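Side-chain contact in CT398 (Chlamydia trachomatis, PDB 4ILO), which is of unknown function but combines a long coiled-coil hairpin with a C4-type zinc ribbon and may bind DNA or RNA: residues 9-12 with 13-16. Sequence-based numbering, arbitrary orientation.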
loop_
_atom_site.group_PDB
_atom_site.type_symbol
_atom_site.label_atom_id
_atom_site.label_comp_id
_atom_site.label_asym_id
_atom_site.label_seq_id
_atom_site.Cartn_x
_atom_site.Cartn_y
_atom_site.Cartn_z
ATOM N N GLN A 9 42.101 0.306 10.347
ATOM C CA GLN A 9 41.832 1.360 9.373
ATOM C C GLN A 9 40.995 0.828 8.210
ATOM O O GLN A 9 40.076 1.511 7.715
ATOM C CB GLN A 9 43.164 1.942 8.886
ATOM C CG GLN A 9 43.060 3.350 8.270
ATOM C CD GLN A 9 44.440 3.952 7.885
ATOM O OE1 GLN A 9 45.503 3.414 8.237
ATOM N NE2 GLN A 9 44.412 5.077 7.167
ATOM N N SER A 10 41.258 -0.415 7.796
ATOM C CA SER A 10 40.560 -0.974 6.645
ATOM C C SER A 10 39.097 -1.318 6.963
ATOM O O SER A 10 38.212 -1.022 6.168
ATOM C CB SER A 10 41.286 -2.206 6.134
ATOM O OG SER A 10 40.624 -2.742 5.012
ATOM N N ILE A 11 38.845 -1.992 8.087
ATOM C CA ILE A 11 37.480 -2.305 8.497
ATOM C C ILE A 11 36.727 -1.036 8.861
ATOM O O ILE A 11 35.519 -0.945 8.649
ATOM C CB ILE A 11 37.483 -3.289 9.677
ATOM C CG1 ILE A 11 36.183 -4.085 9.717
ATOM C CG2 ILE A 11 37.658 -2.529 10.994
ATOM C CD1 ILE A 11 35.959 -4.987 8.549
ATOM N N LEU A 12 37.409 -0.045 9.429
ATOM C CA LEU A 12 36.730 1.209 9.702
ATOM C C LEU A 12 36.176 1.810 8.417
ATOM O O LEU A 12 35.034 2.286 8.390
ATOM C CB LEU A 12 37.657 2.170 10.458
ATOM C CG LEU A 12 37.755 1.794 11.957
ATOM C CD1 LEU A 12 38.846 2.543 12.703
ATOM C CD2 LEU A 12 36.398 2.011 12.679
ATOM N N ALA A 13 36.938 1.743 7.328
ATOM C CA ALA A 13 36.474 2.353 6.084
ATOM C C ALA A 13 35.370 1.530 5.442
ATOM O O ALA A 13 34.455 2.094 4.821
ATOM C CB ALA A 13 37.634 2.532 5.099
ATOM N N ILE A 14 35.439 0.202 5.566
ATOM C CA ILE A 14 34.324 -0.631 5.121
ATOM C C ILE A 14 33.084 -0.332 5.947
ATOM O O ILE A 14 31.955 -0.317 5.432
ATOM C CB ILE A 14 34.721 -2.108 5.215
ATOM C CG1 ILE A 14 35.784 -2.399 4.148
ATOM C CG2 ILE A 14 33.510 -2.998 5.111
ATOM C CD1 ILE A 14 36.537 -3.620 4.388
ATOM N N GLN A 15 33.277 -0.099 7.244
ATOM C CA GLN A 15 32.157 0.161 8.128
ATOM C C GLN A 15 31.415 1.431 7.713
ATOM O O GLN A 15 30.184 1.495 7.815
ATOM C CB GLN A 15 32.643 0.253 9.564
ATOM C CG GLN A 15 31.560 0.347 10.548
ATOM C CD GLN A 15 32.062 0.348 11.951
ATOM O OE1 GLN A 15 31.705 -0.511 12.745
ATOM N NE2 GLN A 15 32.920 1.317 12.270
ATOM N N GLU A 16 32.134 2.447 7.228
ATOM C CA GLU A 16 31.441 3.664 6.791
ATOM C C GLU A 16 30.580 3.402 5.554
ATOM O O GLU A 16 29.465 3.951 5.431
ATOM C CB GLU A 16 32.442 4.798 6.556
ATOM C CG GLU A 16 33.095 5.292 7.845
ATOM C CD GLU A 16 32.054 5.615 8.936
ATOM O OE1 GLU A 16 31.181 6.493 8.715
ATOM O OE2 GLU A 16 32.115 4.984 10.023
HETATM O O HOH W 1 33.961 3.227 10.499
#
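L12, Q15 and E16 meet around one ordered water on the first long helix (2-86) of a coiled-coil hairpin, a worked example of how a solvent molecule can join a helical carbonyl to side chains three and four residues on. E16 N donates to L12 O at 3.1 Å, the ordinary i to i+4 bond of an alpha-helix, and the water adds a second hydrogen bond to the same oxygen, with 2.5 Å between the water and L12 O. The water also donates to E16 OE2 and accepts from Q15 NE2, so three groups fix its position. In E16, chi1 of -68° sets CG 3.6 Å from L12 O, and a bend at the next bond then turns the carboxylate so that OE2 meets the water. Q15 takes the other course, with CG anti to its backbone N (chi1 -173°) and the chain extended beyond, so that it runs alongside L12 in the same direction, and L12 CD2 packs 3.6 Å from Q15 NE2. S10 O accepts the backbone N-H of I14 in a fairly straight bond (161° at the hydrogen), with I14 CG1 resting 3.4 Å from that same oxygen, and I11 CD1 lies loosely near that of I14. On the side of the helix that meets helix 176-189, I11 is buried against L178, F179 and Y182, while S10 OG hydrogen-bonds T174 OG1. The polar ends round the water are held from further out as well. R192 and V193, just before strand 194-198, and V194 at its start join the helix to the zinc-ribbon end of the molecule: E16 OE2 forms a salt bridge with R192, which would be expected to stabilise its negative charge, and Q15 OE1 accepts both V193 N and V194 N.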